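Local coordinates for F5/8 type C domain protein (Clostridium perfringens, PDB 7JRM) that probably helps recognise mucin-type glycans through its carbohydrate-binding module, as part of the O-glycopeptidase ZmpB, at residues A[339-348]-A[360-368]; A[404-414]-A[441-452]. All coordinates share one frame; numbering follows the deposited sequence.

Contact 1. Residues A[339-348]-A[360-368]; sequences LTGLENAKNL and DLRPLSKLK
Leu-339 packs against Pro-363 and Leu-364, with its CG opposite the carbonyl carbon (chi1 -68°). This puts CD1 against the backbone O of Asp-360 and, at 3.7 Å, onto CD1 of Leu-364, whose side chain it crosses nearly at a right angle. Nearer the backbone, CB of Leu-339 rests 3.9 Å from CG of Pro-363. A water ties the two backbones together here, accepting from Leu-339 N and donating to Asp-360 O. A type II turn then runs from Leu-339 to Leu-342, with Gly-341 taking its positive phi.

Leu-342 points inward and lies alongside Leu-364 in the same sense, its CD1 3.9 Å from CD2 of that residue; Met-325, Leu-331 and Leu-351 pack around it. Glu-343 crosses Pro-363 obliquely, its CB 3.4 Å from Pro-363 O. Its bent chain (chi2 -82°) swings OE1 back to accept from Gly-341 N at 2.9 Å, on the syn side but tilted out of the carboxylate plane, bracing the turn. Asn-344 adds to this by donating from ND2 to Gly-341 O, which also receives its backbone N from the same face.

Past Ala-345, the centre of an inverse gamma turn, Leu-367 is the main partner. Its CD2 presses 3.4 Å from Ala-345 O, close to Leu-342 O as well, while CD1 touches CD2 of Leu-348 at 4.0 Å. A second water bridges Lys-346 O to Lys-368 N.

Leu-339 and Leu-342 recur as Leu-361 and Leu-364, 22 residues on, each pair following one of two neighbouring parallel strands, 330-332 and 350-352, of a mixed sheet. Stacked turns and 3-10 segments lined with regularly spaced leucines are the hallmark of adjoining coils in a leucine-rich repeat.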
loop_
_atom_site.group_PDB
_atom_site.type_symbol
_atom_site.label_atom_id
_atom_site.label_comp_id
_atom_site.label_asym_id
_atom_site.label_seq_id
_atom_site.Cartn_x
_atom_site.Cartn_y
_atom_site.Cartn_z
ATOM N N LEU A 339 -15.928 -32.712 17.541
ATOM C CA LEU A 339 -16.195 -31.576 16.669
ATOM C C LEU A 339 -15.455 -31.661 15.341
ATOM O O LEU A 339 -15.474 -30.689 14.577
ATOM C CB LEU A 339 -15.827 -30.270 17.378
ATOM C CG LEU A 339 -16.687 -29.872 18.578
ATOM C CD1 LEU A 339 -16.171 -28.582 19.196
ATOM C CD2 LEU A 339 -18.141 -29.728 18.169
ATOM N N THR A 340 -14.809 -32.789 15.052
ATOM C CA THR A 340 -14.035 -32.928 13.826
ATOM C C THR A 340 -14.920 -32.714 12.605
ATOM O O THR A 340 -15.993 -33.314 12.484
ATOM C CB THR A 340 -13.377 -34.307 13.767
ATOM O OG1 THR A 340 -12.495 -34.464 14.885
ATOM C CG2 THR A 340 -12.582 -34.467 12.479
ATOM N N GLY A 341 -14.465 -31.846 11.699
ATOM C CA GLY A 341 -15.211 -31.449 10.525
ATOM C C GLY A 341 -15.698 -30.014 10.577
ATOM O O GLY A 341 -15.824 -29.372 9.528
ATOM N N LEU A 342 -15.961 -29.496 11.780
ATOM C CA LEU A 342 -16.439 -28.128 11.936
ATOM C C LEU A 342 -15.376 -27.087 11.610
ATOM O O LEU A 342 -15.702 -25.896 11.548
ATOM C CB LEU A 342 -16.952 -27.912 13.360
ATOM C CG LEU A 342 -18.449 -28.151 13.566
ATOM C CD1 LEU A 342 -18.869 -27.765 14.976
ATOM C CD2 LEU A 342 -19.254 -27.384 12.530
ATOM N N GLU A 343 -14.124 -27.499 11.404
ATOM C CA GLU A 343 -13.086 -26.567 10.982
ATOM C C GLU A 343 -13.282 -26.080 9.552
ATOM O O GLU A 343 -12.542 -25.193 9.113
ATOM C CB GLU A 343 -11.707 -27.214 11.126
ATOM C CG GLU A 343 -11.456 -28.382 10.181
ATOM C CD GLU A 343 -12.045 -29.685 10.688
ATOM O OE1 GLU A 343 -12.493 -29.723 11.854
ATOM O OE2 GLU A 343 -12.056 -30.672 9.925
ATOM N N ASN A 344 -14.252 -26.633 8.824
ATOM C CA ASN A 344 -14.534 -26.212 7.459
ATOM C C ASN A 344 -15.585 -25.114 7.378
ATOM O O ASN A 344 -15.691 -24.453 6.340
ATOM C CB ASN A 344 -14.992 -27.410 6.621
ATOM C CG ASN A 344 -13.878 -28.408 6.371
ATOM O OD1 ASN A 344 -12.963 -28.151 5.589
ATOM N ND2 ASN A 344 -13.952 -29.555 7.036
ATOM N N ALA A 345 -16.364 -24.906 8.442
ATOM C CA ALA A 345 -17.399 -23.872 8.468
ATOM C C ALA A 345 -16.751 -22.541 8.838
ATOM O O ALA A 345 -16.846 -22.052 9.967
ATOM C CB ALA A 345 -18.510 -24.246 9.439
ATOM N N LYS A 346 -16.086 -21.940 7.850
ATOM C CA LYS A 346 -15.351 -20.701 8.085
ATOM C C LYS A 346 -16.268 -19.520 8.378
ATOM O O LYS A 346 -15.812 -18.531 8.962
ATOM C CB LYS A 346 -14.462 -20.382 6.882
ATOM C CG LYS A 346 -15.223 -19.940 5.642
ATOM C CD LYS A 346 -14.293 -19.782 4.449
ATOM C CE LYS A 346 -14.969 -19.023 3.318
ATOM N NZ LYS A 346 -14.289 -19.248 2.012
ATOM N N ASN A 347 -17.540 -19.596 7.991
ATOM C CA ASN A 347 -18.489 -18.512 8.206
ATOM C C ASN A 347 -19.341 -18.713 9.451
ATOM O O ASN A 347 -20.311 -17.974 9.652
ATOM C CB ASN A 347 -19.391 -18.349 6.980
ATOM C CG ASN A 347 -18.630 -17.890 5.753
ATOM O OD1 ASN A 347 -17.986 -16.841 5.764
ATOM N ND2 ASN A 347 -18.697 -18.677 4.685
ATOM N N LEU A 348 -19.005 -19.692 10.290
ATOM C CA LEU A 348 -19.784 -19.951 11.493
ATOM C C LEU A 348 -19.653 -18.789 12.469
ATOM O O LEU A 348 -18.542 -18.381 12.823
ATOM C CB LEU A 348 -19.328 -21.253 12.151
ATOM C CG LEU A 348 -20.146 -21.726 13.355
ATOM C CD1 LEU A 348 -21.589 -21.990 12.954
ATOM C CD2 LEU A 348 -19.522 -22.968 13.971
ATOM N N ASP A 360 -13.035 -31.006 23.698
ATOM C CA ASP A 360 -11.951 -30.468 22.881
ATOM C C ASP A 360 -12.543 -29.467 21.900
ATOM O O ASP A 360 -13.246 -29.859 20.965
ATOM C CB ASP A 360 -11.218 -31.590 22.148
ATOM C CG ASP A 360 -9.945 -31.117 21.475
ATOM O OD1 ASP A 360 -9.308 -31.931 20.773
ATOM O OD2 ASP A 360 -9.578 -29.937 21.646
ATOM N N LEU A 361 -12.256 -28.183 22.110
ATOM C CA LEU A 361 -12.729 -27.116 21.236
ATOM C C LEU A 361 -11.718 -26.740 20.160
ATOM O O LEU A 361 -11.948 -25.776 19.422
ATOM C CB LEU A 361 -13.080 -25.873 22.057
ATOM C CG LEU A 361 -14.111 -26.012 23.177
ATOM C CD1 LEU A 361 -14.511 -24.639 23.695
ATOM C CD2 LEU A 361 -15.327 -26.783 22.697
ATOM N N ARG A 362 -10.612 -27.474 20.055
ATOM C CA ARG A 362 -9.569 -27.109 19.101
ATOM C C ARG A 362 -10.006 -27.129 17.636
ATOM O O ARG A 362 -9.439 -26.341 16.858
ATOM C CB ARG A 362 -8.348 -28.016 19.310
ATOM C CG ARG A 362 -7.510 -27.635 20.523
ATOM C CD ARG A 362 -6.368 -28.609 20.745
ATOM N NE ARG A 362 -6.847 -29.958 21.026
ATOM C CZ ARG A 362 -6.066 -31.032 21.076
ATOM N NH1 ARG A 362 -6.587 -32.223 21.338
ATOM N NH2 ARG A 362 -4.761 -30.913 20.867
ATOM N N PRO A 363 -10.941 -27.975 17.186
ATOM C CA PRO A 363 -11.415 -27.848 15.796
ATOM C C PRO A 363 -12.014 -26.491 15.464
ATOM O O PRO A 363 -12.104 -26.149 14.279
ATOM C CB PRO A 363 -12.461 -28.964 15.682
ATOM C CG PRO A 363 -11.978 -29.999 16.623
ATOM C CD PRO A 363 -11.405 -29.239 17.791
ATOM N N LEU A 364 -12.427 -25.708 16.461
ATOM C CA LEU A 364 -12.977 -24.377 16.236
ATOM C C LEU A 364 -11.936 -23.276 16.395
ATOM O O LEU A 364 -12.301 -22.097 16.443
ATOM C CB LEU A 364 -14.147 -24.119 17.190
ATOM C CG LEU A 364 -15.074 -25.288 17.520
ATOM C CD1 LEU A 364 -15.944 -24.946 18.721
ATOM C CD2 LEU A 364 -15.932 -25.652 16.320
ATOM N N SER A 365 -10.651 -23.632 16.467
ATOM C CA SER A 365 -9.623 -22.648 16.794
ATOM C C SER A 365 -9.473 -21.600 15.697
ATOM O O SER A 365 -9.265 -20.417 15.988
ATOM C CB SER A 365 -8.289 -23.349 17.047
ATOM O OG SER A 365 -7.795 -23.948 15.863
ATOM N N LYS A 366 -9.571 -22.010 14.434
ATOM C CA LYS A 366 -9.335 -21.115 13.309
ATOM C C LYS A 366 -10.616 -20.504 12.752
ATOM O O LYS A 366 -10.586 -19.919 11.666
ATOM C CB LYS A 366 -8.583 -21.852 12.199
ATOM C CG LYS A 366 -7.195 -22.326 12.599
ATOM C CD LYS A 366 -6.664 -23.360 11.620
ATOM N N LEU A 367 -11.734 -20.625 13.465
ATOM C CA LEU A 367 -12.981 -19.991 13.046
ATOM C C LEU A 367 -12.936 -18.521 13.449
ATOM O O LEU A 367 -13.049 -18.191 14.634
ATOM C CB LEU A 367 -14.180 -20.702 13.663
ATOM C CG LEU A 367 -14.267 -22.213 13.433
ATOM C CD1 LEU A 367 -15.553 -22.775 14.021
ATOM C CD2 LEU A 367 -14.162 -22.544 11.953
ATOM N N LYS A 368 -12.776 -17.637 12.464
ATOM C CA LYS A 368 -12.550 -16.222 12.730
ATOM C C LYS A 368 -13.820 -15.456 13.074
ATOM O O LYS A 368 -13.723 -14.330 13.572
ATOM C CB LYS A 368 -11.875 -15.565 11.523
ATOM C CG LYS A 368 -10.562 -16.213 11.111
ATOM C CD LYS A 368 -10.215 -15.882 9.667
ATOM C CE LYS A 368 -9.041 -16.713 9.178
ATOM N NZ LYS A 368 -9.022 -18.069 9.795
HETATM O O HOH W 1 -13.651 -31.922 19.316
HETATM O O HOH W 2 -13.087 -18.215 9.807
#

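Contact 2. Residues A[404-414]-A[441-452]; sequences KNVAKTIRVVD and YGVHVLFEDEGF
Leu-446 O takes two backbone donors, the mark of a classic beta bulge. Lys-408 N arrives in the carbonyl plane, over a separation too short to trust in detail; Thr-409 N comes from 35° above that plane at 3.1 Å. Thr-409 O answers by accepting from Leu-446 N at 2.7 Å. Beyond the bulge the antiparallel pairing is regular, with two-way bonds between Arg-411 and His-444 and between Val-413 and Gly-442.

Both strands are interior members of a mixed sheet, flanked by 419-424 and 452-461, an arrangement consistent with the Ig-like region that follows the leucine-rich repeats in internalins. On one face Ile-410 CD1 lies 3.6 Å from Val-445 CG2, the two side chains pointing alike, and strand 428-432 packs on Val-412 and Val-443. On the other, Val-413 CG2 approaches His-444 ND1 obliquely at 3.3 Å; that nitrogen is buried without a partner, while Phe-457 meets the ring edge-to-face. Arg-411 runs past His-444 to bring NH1 near Leu-446 CD1, and its NH2 forms a salt bridge with Glu-422.

At the far end Val-406 CG2 meets Phe-447 CD2 at 3.8 Å, and Phe-447 aims CE2 at the centre of the Phe-452 ring.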
loop_
_atom_site.group_PDB
_atom_site.type_symbol
_atom_site.label_atom_id
_atom_site.label_comp_id
_atom_site.label_asym_id
_atom_site.label_seq_id
_atom_site.Cartn_x
_atom_site.Cartn_y
_atom_site.Cartn_z
ATOM N N LYS A 404 -5.603 -24.783 25.330
ATOM C CA LYS A 404 -5.165 -24.738 26.717
ATOM C C LYS A 404 -6.036 -25.650 27.572
ATOM O O LYS A 404 -7.259 -25.688 27.411
ATOM C CB LYS A 404 -5.223 -23.304 27.254
ATOM C CG LYS A 404 -5.217 -23.196 28.771
ATOM C CD LYS A 404 -4.877 -21.786 29.224
ATOM C CE LYS A 404 -5.441 -21.497 30.606
ATOM N NZ LYS A 404 -6.912 -21.265 30.571
ATOM N N ASN A 405 -5.396 -26.392 28.474
ATOM C CA ASN A 405 -6.125 -27.235 29.411
ATOM C C ASN A 405 -6.848 -26.361 30.428
ATOM O O ASN A 405 -6.217 -25.574 31.143
ATOM C CB ASN A 405 -5.170 -28.200 30.110
ATOM C CG ASN A 405 -5.894 -29.234 30.952
ATOM O OD1 ASN A 405 -7.123 -29.315 30.938
ATOM N ND2 ASN A 405 -5.134 -30.033 31.690
ATOM N N VAL A 406 -8.170 -26.495 30.494
ATOM C CA VAL A 406 -8.992 -25.686 31.382
ATOM C C VAL A 406 -9.585 -26.527 32.514
ATOM O O VAL A 406 -10.561 -26.121 33.139
ATOM C CB VAL A 406 -10.093 -24.947 30.603
ATOM C CG1 VAL A 406 -9.476 -23.934 29.649
ATOM C CG2 VAL A 406 -10.965 -25.937 29.847
ATOM N N ALA A 407 -9.006 -27.695 32.786
ATOM C CA ALA A 407 -9.485 -28.529 33.878
ATOM C C ALA A 407 -9.207 -27.857 35.218
ATOM O O ALA A 407 -8.146 -27.260 35.424
ATOM C CB ALA A 407 -8.825 -29.906 33.826
ATOM N N LYS A 408 -10.170 -27.958 36.135
ATOM C CA LYS A 408 -10.122 -27.229 37.398
ATOM C C LYS A 408 -10.000 -28.173 38.590
ATOM O O LYS A 408 -8.968 -28.183 39.263
ATOM C CB LYS A 408 -11.356 -26.334 37.533
ATOM C CG LYS A 408 -11.464 -25.261 36.464
ATOM C CD LYS A 408 -10.183 -24.449 36.366
ATOM C CE LYS A 408 -10.254 -23.443 35.230
ATOM N NZ LYS A 408 -8.900 -23.023 34.775
ATOM N N THR A 409 -11.030 -28.966 38.877
ATOM C CA THR A 409 -11.100 -29.748 40.104
ATOM C C THR A 409 -11.160 -31.233 39.781
ATOM O O THR A 409 -11.996 -31.668 38.981
ATOM C CB THR A 409 -12.319 -29.342 40.939
ATOM O OG1 THR A 409 -12.173 -27.983 41.370
ATOM C CG2 THR A 409 -12.458 -30.241 42.157
ATOM N N ILE A 410 -10.276 -32.005 40.409
ATOM C CA ILE A 410 -10.279 -33.461 40.331
ATOM C C ILE A 410 -10.778 -33.982 41.671
ATOM O O ILE A 410 -10.086 -33.859 42.688
ATOM C CB ILE A 410 -8.889 -34.022 40.009
ATOM C CG1 ILE A 410 -8.378 -33.472 38.679
ATOM C CG2 ILE A 410 -8.922 -35.545 39.984
ATOM C CD1 ILE A 410 -9.100 -34.019 37.478
ATOM N N ARG A 411 -11.976 -34.561 41.681
ATOM C CA ARG A 411 -12.542 -35.133 42.893
ATOM C C ARG A 411 -12.984 -36.564 42.620
ATOM O O ARG A 411 -13.468 -36.879 41.528
ATOM C CB ARG A 411 -13.716 -34.283 43.420
ATOM C CG ARG A 411 -15.082 -34.613 42.839
ATOM C CD ARG A 411 -16.196 -34.122 43.751
ATOM N NE ARG A 411 -15.901 -32.806 44.314
ATOM C CZ ARG A 411 -16.398 -31.664 43.849
ATOM N NH1 ARG A 411 -17.220 -31.669 42.809
ATOM N NH2 ARG A 411 -16.072 -30.515 44.427
ATOM N N VAL A 412 -12.786 -37.432 43.609
ATOM C CA VAL A 412 -13.137 -38.844 43.512
ATOM C C VAL A 412 -14.297 -39.109 44.458
ATOM O O VAL A 412 -14.282 -38.662 45.612
ATOM C CB VAL A 412 -11.936 -39.749 43.838
ATOM C CG1 VAL A 412 -12.253 -41.194 43.487
ATOM C CG2 VAL A 412 -10.696 -39.271 43.100
ATOM N N VAL A 413 -15.302 -39.832 43.971
ATOM C CA VAL A 413 -16.535 -40.077 44.707
ATOM C C VAL A 413 -16.738 -41.578 44.844
ATOM O O VAL A 413 -16.439 -42.343 43.920
ATOM C CB VAL A 413 -17.747 -39.426 44.007
ATOM C CG1 VAL A 413 -18.879 -39.223 44.989
ATOM C CG2 VAL A 413 -17.348 -38.100 43.373
ATOM N N ASP A 414 -17.248 -41.999 46.000
ATOM C CA ASP A 414 -17.537 -43.402 46.249
ATOM C C ASP A 414 -18.992 -43.700 45.887
ATOM O O ASP A 414 -19.703 -42.859 45.330
ATOM C CB ASP A 414 -17.217 -43.762 47.702
ATOM C CG ASP A 414 -17.852 -42.811 48.701
ATOM O OD1 ASP A 414 -19.070 -42.553 48.601
ATOM O OD2 ASP A 414 -17.129 -42.326 49.595
ATOM N N TYR A 441 -16.181 -46.636 42.053
ATOM C CA TYR A 441 -15.792 -45.263 42.337
ATOM C C TYR A 441 -15.844 -44.445 41.057
ATOM O O TYR A 441 -15.566 -44.951 39.967
ATOM C CB TYR A 441 -14.388 -45.191 42.949
ATOM C CG TYR A 441 -14.301 -45.777 44.338
ATOM C CD1 TYR A 441 -14.085 -47.135 44.528
ATOM C CD2 TYR A 441 -14.443 -44.972 45.460
ATOM C CE1 TYR A 441 -14.008 -47.675 45.797
ATOM C CE2 TYR A 441 -14.370 -45.503 46.732
ATOM C CZ TYR A 441 -14.152 -46.854 46.896
ATOM O OH TYR A 441 -14.076 -47.384 48.163
ATOM N N GLY A 442 -16.202 -43.174 41.202
ATOM C CA GLY A 442 -16.280 -42.261 40.078
ATOM C C GLY A 442 -15.275 -41.136 40.220
ATOM O O GLY A 442 -14.969 -40.690 41.326
ATOM N N VAL A 443 -14.758 -40.680 39.082
ATOM C CA VAL A 443 -13.790 -39.590 39.025
ATOM C C VAL A 443 -14.415 -38.454 38.229
ATOM O O VAL A 443 -14.776 -38.634 37.060
ATOM C CB VAL A 443 -12.461 -40.035 38.395
ATOM C CG1 VAL A 443 -11.467 -38.883 38.381
ATOM C CG2 VAL A 443 -11.894 -41.232 39.142
ATOM N N HIS A 444 -14.540 -37.288 38.857
ATOM C CA HIS A 444 -15.142 -36.115 38.238
ATOM C C HIS A 444 -14.050 -35.099 37.931
ATOM O O HIS A 444 -13.368 -34.619 38.843
ATOM C CB HIS A 444 -16.208 -35.503 39.147
ATOM C CG HIS A 444 -17.422 -36.361 39.316
ATOM N ND1 HIS A 444 -17.437 -37.483 40.115
ATOM C CD2 HIS A 444 -18.665 -36.262 38.787
ATOM C CE1 HIS A 444 -18.635 -38.037 40.073
ATOM N NE2 HIS A 444 -19.399 -37.316 39.272
ATOM N N VAL A 445 -13.888 -34.775 36.651
ATOM C CA VAL A 445 -12.907 -33.797 36.197
ATOM C C VAL A 445 -13.671 -32.511 35.907
ATOM O O VAL A 445 -14.225 -32.331 34.818
ATOM C CB VAL A 445 -12.137 -34.290 34.969
ATOM C CG1 VAL A 445 -11.127 -33.243 34.516
ATOM C CG2 VAL A 445 -11.455 -35.619 35.263
ATOM N N LEU A 446 -13.709 -31.611 36.885
ATOM C CA LEU A 446 -14.410 -30.346 36.723
ATOM C C LEU A 446 -13.561 -29.375 35.916
ATOM O O LEU A 446 -12.353 -29.250 36.139
ATOM C CB LEU A 446 -14.746 -29.736 38.085
ATOM C CG LEU A 446 -15.589 -30.523 39.097
ATOM C CD1 LEU A 446 -16.389 -29.569 39.973
ATOM C CD2 LEU A 446 -16.515 -31.523 38.422
ATOM N N PHE A 447 -14.197 -28.684 34.972
ATOM C CA PHE A 447 -13.499 -27.696 34.163
ATOM C C PHE A 447 -14.443 -26.549 33.840
ATOM O O PHE A 447 -15.659 -26.736 33.737
ATOM C CB PHE A 447 -12.930 -28.314 32.875
ATOM C CG PHE A 447 -13.959 -28.580 31.810
ATOM C CD1 PHE A 447 -14.648 -29.781 31.781
ATOM C CD2 PHE A 447 -14.218 -27.641 30.823
ATOM C CE1 PHE A 447 -15.586 -30.035 30.799
ATOM C CE2 PHE A 447 -15.157 -27.887 29.841
ATOM C CZ PHE A 447 -15.842 -29.085 29.827
ATOM N N GLU A 448 -13.869 -25.358 33.684
ATOM C CA GLU A 448 -14.642 -24.172 33.352
ATOM C C GLU A 448 -13.756 -23.187 32.603
ATOM O O GLU A 448 -12.546 -23.113 32.836
ATOM C CB GLU A 448 -15.238 -23.517 34.606
ATOM C CG GLU A 448 -14.225 -22.809 35.493
ATOM C CD GLU A 448 -14.690 -22.699 36.933
ATOM O OE1 GLU A 448 -15.692 -21.997 37.183
ATOM O OE2 GLU A 448 -14.052 -23.314 37.815
ATOM N N ASP A 449 -14.375 -22.441 31.693
ATOM C CA ASP A 449 -13.693 -21.422 30.907
ATOM C C ASP A 449 -14.753 -20.466 30.373
ATOM O O ASP A 449 -15.940 -20.590 30.687
ATOM C CB ASP A 449 -12.867 -22.050 29.779
ATOM C CG ASP A 449 -11.765 -21.133 29.279
ATOM O OD1 ASP A 449 -11.112 -20.472 30.114
ATOM O OD2 ASP A 449 -11.552 -21.075 28.049
ATOM N N GLU A 450 -14.315 -19.504 29.561
ATOM C CA GLU A 450 -15.232 -18.539 28.967
ATOM C C GLU A 450 -16.231 -19.245 28.058
ATOM O O GLU A 450 -15.924 -19.549 26.900
ATOM C CB GLU A 450 -14.461 -17.469 28.190
ATOM C CG GLU A 450 -15.346 -16.432 27.512
ATOM C CD GLU A 450 -16.438 -15.909 28.424
ATOM O OE1 GLU A 450 -17.604 -16.327 28.259
ATOM O OE2 GLU A 450 -16.133 -15.078 29.306
ATOM N N GLY A 451 -17.425 -19.518 28.580
ATOM C CA GLY A 451 -18.461 -20.189 27.826
ATOM C C GLY A 451 -18.280 -21.681 27.659
ATOM O O GLY A 451 -19.099 -22.313 26.980
ATOM N N PHE A 452 -17.243 -22.268 28.254
ATOM C CA PHE A 452 -16.950 -23.692 28.116
ATOM C C PHE A 452 -16.793 -24.290 29.507
ATOM O O PHE A 452 -15.832 -23.976 30.216
ATOM C CB PHE A 452 -15.691 -23.915 27.277
ATOM C CG PHE A 452 -15.418 -25.358 26.961
ATOM C CD1 PHE A 452 -16.446 -26.209 26.591
ATOM C CD2 PHE A 452 -14.129 -25.861 27.025
ATOM C CE1 PHE A 452 -16.195 -27.536 26.297
ATOM C CE2 PHE A 452 -13.870 -27.186 26.731
ATOM C CZ PHE A 452 -14.905 -28.024 26.366
HETATM O O HOH W 3 -9.290 -21.167 32.730
#

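Both contacts build on one mixed sheet. Contact 1 joins loops that follow the parallel strands 330-332 and 350-352, and holds by leucine and proline packing, with water spanning the backbones at either end. Contact 2 joins the strands themselves, so direct backbone hydrogen bonds carry it and side chains divide between two faces. Contact 1 buries Leu-339, Leu-342, Leu-348 and Leu-364, while Glu-343 is exposed and Leu-367 partly so; contact 2 buries Val-412, Val-443 and Val-445 on one face, while the other, with Val-413, His-444 and Arg-411, is partly exposed. Their centres are about 23 Å apart, yet they meet where Leu-361 CD1 packs 3.5 Å from Phe-452 CG, joining repeat to C-terminal region.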